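Local atomic coordinates of CrmK (Actinoalloteichus sp. WH1-2216-6, PDB entry 5I1V), a protein that is a flavin-dependent oxidase with covalently bound FAD, involved in the recycling of shunt products during caerulomycin biosynthesis. Residues D239-W250 with F298-V308. Sequence-based numbering, arbitrary orientation.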
loop_
_atom_site.group_PDB
_atom_site.type_symbol
_atom_site.label_atom_id
_atom_site.label_comp_id
_atom_site.label_asym_id
_atom_site.label_seq_id
_atom_site.Cartn_x
_atom_site.Cartn_y
_atom_site.Cartn_z
ATOM N N ASP A 239 -7.858 35.604 6.072
ATOM C CA ASP A 239 -7.617 34.768 4.891
ATOM C C ASP A 239 -8.186 33.364 5.070
ATOM O O ASP A 239 -8.790 32.836 4.146
ATOM C CB ASP A 239 -6.136 34.627 4.564
ATOM C CG ASP A 239 -5.550 35.878 3.951
ATOM O OD1 ASP A 239 -6.339 36.761 3.516
ATOM O OD2 ASP A 239 -4.298 35.959 3.882
ATOM N N TYR A 240 -7.952 32.748 6.223
ATOM C CA TYR A 240 -8.509 31.412 6.428
ATOM C C TYR A 240 -10.024 31.426 6.226
ATOM O O TYR A 240 -10.549 30.589 5.473
ATOM C CB TYR A 240 -8.159 30.854 7.803
ATOM C CG TYR A 240 -8.782 29.495 8.026
ATOM C CD1 TYR A 240 -8.151 28.345 7.561
ATOM C CD2 TYR A 240 -10.009 29.359 8.674
ATOM C CE1 TYR A 240 -8.706 27.106 7.756
ATOM C CE2 TYR A 240 -10.578 28.104 8.872
ATOM C CZ TYR A 240 -9.906 26.984 8.412
ATOM O OH TYR A 240 -10.433 25.712 8.540
ATOM N N VAL A 241 -10.719 32.355 6.896
ATOM C CA VAL A 241 -12.187 32.431 6.842
ATOM C C VAL A 241 -12.657 32.654 5.400
ATOM O O VAL A 241 -13.561 31.965 4.901
ATOM C CB VAL A 241 -12.779 33.495 7.823
ATOM C CG1 VAL A 241 -14.300 33.651 7.634
ATOM C CG2 VAL A 241 -12.472 33.136 9.284
ATOM N N ARG A 242 -11.994 33.538 4.683
ATOM C CA ARG A 242 -12.411 33.812 3.316
ATOM C C ARG A 242 -12.181 32.614 2.360
ATOM O O ARG A 242 -13.063 32.205 1.603
ATOM C CB ARG A 242 -11.677 35.023 2.789
ATOM C CG ARG A 242 -12.101 35.371 1.378
ATOM C CD ARG A 242 -13.555 35.755 1.307
ATOM N NE ARG A 242 -13.945 36.012 -0.073
ATOM C CZ ARG A 242 -13.888 37.201 -0.675
ATOM N NH1 ARG A 242 -13.438 38.276 -0.027
ATOM N NH2 ARG A 242 -14.272 37.313 -1.935
ATOM N N LEU A 243 -10.985 32.063 2.428
ATOM C CA LEU A 243 -10.627 30.872 1.650
ATOM C C LEU A 243 -11.592 29.687 1.809
ATOM O O LEU A 243 -12.090 29.154 0.837
ATOM C CB LEU A 243 -9.229 30.406 2.025
ATOM C CG LEU A 243 -8.824 29.100 1.341
ATOM C CD1 LEU A 243 -8.832 29.291 -0.164
ATOM C CD2 LEU A 243 -7.474 28.641 1.845
ATOM N N VAL A 244 -11.840 29.273 3.037
ATOM C CA VAL A 244 -12.808 28.209 3.275
ATOM C C VAL A 244 -14.214 28.633 2.815
ATOM O O VAL A 244 -14.956 27.812 2.264
ATOM C CB VAL A 244 -12.858 27.806 4.762
ATOM C CG1 VAL A 244 -14.014 26.838 5.005
ATOM C CG2 VAL A 244 -11.540 27.206 5.182
ATOM N N SER A 245 -14.617 29.873 3.100
ATOM C CA SER A 245 -15.918 30.386 2.611
ATOM C C SER A 245 -15.995 30.279 1.096
ATOM O O SER A 245 -17.001 29.853 0.548
ATOM C CB SER A 245 -16.156 31.850 3.031
ATOM O OG SER A 245 -16.226 31.918 4.431
ATOM N N ASN A 246 -14.937 30.691 0.407
ATOM C CA ASN A 246 -14.910 30.574 -1.060
ATOM C C ASN A 246 -15.108 29.155 -1.548
ATOM O O ASN A 246 -15.813 28.938 -2.525
ATOM C CB ASN A 246 -13.625 31.109 -1.655
ATOM C CG ASN A 246 -13.526 32.621 -1.537
ATOM O OD1 ASN A 246 -14.512 33.283 -1.220
ATOM N ND2 ASN A 246 -12.359 33.156 -1.798
ATOM N N PHE A 247 -14.420 28.220 -0.886
ATOM C CA PHE A 247 -14.535 26.784 -1.200
ATOM C C PHE A 247 -15.968 26.313 -1.015
ATOM O O PHE A 247 -16.557 25.749 -1.912
ATOM C CB PHE A 247 -13.614 25.981 -0.288
ATOM C CG PHE A 247 -13.577 24.506 -0.617
ATOM C CD1 PHE A 247 -12.759 24.038 -1.623
ATOM C CD2 PHE A 247 -14.348 23.599 0.081
ATOM C CE1 PHE A 247 -12.711 22.675 -1.941
ATOM C CE2 PHE A 247 -14.324 22.232 -0.236
ATOM C CZ PHE A 247 -13.488 21.774 -1.231
ATOM N N LEU A 248 -16.543 26.596 0.150
ATOM C CA LEU A 248 -17.901 26.147 0.448
ATOM C C LEU A 248 -18.911 26.732 -0.527
ATOM O O LEU A 248 -19.789 25.997 -1.029
ATOM C CB LEU A 248 -18.297 26.464 1.882
ATOM C CG LEU A 248 -17.416 25.846 2.963
ATOM C CD1 LEU A 248 -17.853 26.308 4.337
ATOM C CD2 LEU A 248 -17.388 24.342 2.894
ATOM N N ASP A 249 -18.769 28.017 -0.853
ATOM C CA ASP A 249 -19.744 28.664 -1.760
ATOM C C ASP A 249 -19.680 28.042 -3.110
ATOM O O ASP A 249 -20.709 27.758 -3.709
ATOM C CB ASP A 249 -19.487 30.179 -1.938
ATOM C CG ASP A 249 -19.724 30.968 -0.666
ATOM O OD1 ASP A 249 -20.480 30.483 0.212
ATOM O OD2 ASP A 249 -19.127 32.077 -0.526
ATOM N N TRP A 250 -18.471 27.851 -3.622
ATOM C CA TRP A 250 -18.324 27.236 -4.930
ATOM C C TRP A 250 -18.910 25.804 -4.894
ATOM O O TRP A 250 -19.635 25.431 -5.801
ATOM C CB TRP A 250 -16.863 27.216 -5.406
ATOM C CG TRP A 250 -16.690 26.764 -6.800
ATOM C CD1 TRP A 250 -16.601 27.546 -7.923
ATOM C CD2 TRP A 250 -16.675 25.399 -7.266
ATOM N NE1 TRP A 250 -16.493 26.747 -9.052
ATOM C CE2 TRP A 250 -16.548 25.431 -8.668
ATOM C CE3 TRP A 250 -16.723 24.158 -6.627
ATOM C CZ2 TRP A 250 -16.477 24.261 -9.445
ATOM C CZ3 TRP A 250 -16.678 22.995 -7.413
ATOM C CH2 TRP A 250 -16.548 23.059 -8.787
ATOM N N PHE A 298 -12.171 27.362 -11.164
ATOM C CA PHE A 298 -12.348 26.949 -9.788
ATOM C C PHE A 298 -11.186 27.473 -8.934
ATOM O O PHE A 298 -11.409 28.103 -7.919
ATOM C CB PHE A 298 -12.502 25.416 -9.711
ATOM C CG PHE A 298 -12.347 24.857 -8.328
ATOM C CD1 PHE A 298 -13.281 25.138 -7.368
ATOM C CD2 PHE A 298 -11.276 23.997 -8.007
ATOM C CE1 PHE A 298 -13.143 24.629 -6.076
ATOM C CE2 PHE A 298 -11.147 23.471 -6.734
ATOM C CZ PHE A 298 -12.078 23.791 -5.767
ATOM N N LEU A 299 -9.953 27.253 -9.379
ATOM C CA LEU A 299 -8.786 27.672 -8.625
ATOM C C LEU A 299 -8.765 29.222 -8.433
ATOM O O LEU A 299 -8.398 29.709 -7.377
ATOM C CB LEU A 299 -7.507 27.186 -9.299
ATOM C CG LEU A 299 -7.293 25.663 -9.346
ATOM C CD1 LEU A 299 -6.058 25.373 -10.167
ATOM C CD2 LEU A 299 -7.164 25.066 -7.945
ATOM N N ALA A 300 -9.206 29.970 -9.436
ATOM C CA ALA A 300 -9.310 31.441 -9.304
ATOM C C ALA A 300 -10.343 31.861 -8.259
ATOM O O ALA A 300 -10.084 32.785 -7.474
ATOM C CB ALA A 300 -9.636 32.083 -10.647
ATOM N N GLU A 301 -11.500 31.204 -8.212
ATOM C CA GLU A 301 -12.515 31.586 -7.217
ATOM C C GLU A 301 -12.025 31.387 -5.793
ATOM O O GLU A 301 -12.314 32.197 -4.901
ATOM C CB GLU A 301 -13.817 30.806 -7.362
ATOM C CG GLU A 301 -14.675 31.210 -8.543
ATOM C CD GLU A 301 -16.174 31.142 -8.271
ATOM O OE1 GLU A 301 -16.621 31.103 -7.092
ATOM O OE2 GLU A 301 -16.927 31.138 -9.267
ATOM N N LEU A 302 -11.289 30.304 -5.559
ATOM C CA LEU A 302 -10.742 30.070 -4.228
ATOM C C LEU A 302 -9.924 31.213 -3.734
ATOM O O LEU A 302 -9.917 31.485 -2.539
ATOM C CB LEU A 302 -9.827 28.851 -4.205
ATOM C CG LEU A 302 -10.518 27.503 -4.275
ATOM C CD1 LEU A 302 -9.496 26.434 -3.902
ATOM C CD2 LEU A 302 -11.706 27.443 -3.349
ATOM N N ASN A 303 -9.186 31.836 -4.641
ATOM C CA ASN A 303 -8.294 32.934 -4.288
ATOM C C ASN A 303 -8.906 34.310 -4.161
ATOM O O ASN A 303 -8.217 35.234 -3.747
ATOM C CB ASN A 303 -7.231 33.092 -5.348
ATOM C CG ASN A 303 -6.349 31.893 -5.451
ATOM O OD1 ASN A 303 -6.061 31.225 -4.443
ATOM N ND2 ASN A 303 -5.883 31.621 -6.671
ATOM N N GLU A 304 -10.147 34.513 -4.554
ATOM C CA GLU A 304 -10.589 35.888 -4.586
ATOM C C GLU A 304 -10.798 36.437 -3.148
ATOM O O GLU A 304 -11.407 35.794 -2.293
ATOM C CB GLU A 304 -11.717 36.142 -5.611
ATOM C CG GLU A 304 -13.065 35.479 -5.431
ATOM C CD GLU A 304 -13.852 35.320 -6.758
ATOM O OE1 GLU A 304 -13.258 35.444 -7.857
ATOM O OE2 GLU A 304 -15.080 35.050 -6.720
ATOM N N GLY A 305 -10.168 37.588 -2.872
ATOM C CA GLY A 305 -10.183 38.197 -1.538
ATOM C C GLY A 305 -9.210 37.600 -0.529
ATOM O O GLY A 305 -9.273 37.930 0.645
ATOM N N VAL A 306 -8.311 36.721 -0.984
ATOM C CA VAL A 306 -7.435 35.946 -0.101
ATOM C C VAL A 306 -6.010 36.406 -0.377
ATOM O O VAL A 306 -5.542 36.304 -1.505
ATOM C CB VAL A 306 -7.558 34.420 -0.425
ATOM C CG1 VAL A 306 -6.539 33.588 0.352
ATOM C CG2 VAL A 306 -8.966 33.951 -0.139
ATOM N N ALA A 307 -5.320 36.914 0.642
ATOM C CA ALA A 307 -3.992 37.492 0.439
ATOM C C ALA A 307 -2.912 36.440 0.137
ATOM O O ALA A 307 -2.117 36.652 -0.759
ATOM C CB ALA A 307 -3.581 38.370 1.632
ATOM N N VAL A 308 -2.903 35.307 0.855
ATOM C CA VAL A 308 -1.873 34.246 0.653
ATOM C C VAL A 308 -2.000 33.668 -0.741
ATOM O O VAL A 308 -3.082 33.208 -1.103
ATOM C CB VAL A 308 -2.031 33.004 1.571
ATOM C CG1 VAL A 308 -0.710 32.251 1.658
ATOM C CG2 VAL A 308 -2.537 33.356 2.942
HETATM O O HOH W 1 -15.410 35.421 -3.434
HETATM O O HOH W 2 -16.670 31.017 -4.281
#
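Asn246 shows how one buried amide can tie a neighbouring helix and the turn after it together, its ND2 donating almost straight to Leu302 O (3.1 Å) from above that carbonyl plane, and to Glu304 O (2.8 Å) on an in-plane lone pair. Arg242 NE, bonding to Asn246 OD1 at 3.0 Å, fixes the amide's rotation, while the guanidinium lays one face over Glu304 O and Gly305 CA. Beyond the type II turn Asn303–Val306, Asp239 OD1 accepts from Ala307 N (3.1 Å), and OD2 more weakly from Val308 N.

Apolar and aromatic contact takes over toward Trp250, with Leu302 CD2 against Phe247 CA. Trp250, its CG anti to the backbone N (chi1 -172°), presents its indole face to Phe298 CD1, which stands 3.4 Å above the indole plane, over its centre, in a tilted edge-to-face pair, planes 56° apart. An alanine here would probably open a gap beside Phe298, leaving its ring freer to turn. Separately, the Glu301 carboxylate, salt-bridged to Arg253, meets the indole edge at Trp250 CD1.

Helices 237-253 and 291-303, inclined here at 141°, pack on the eight-stranded antiparallel sheet: Phe247 and Phe298 both touch Met280 and Ala266, and Val244 meets helix 353-364.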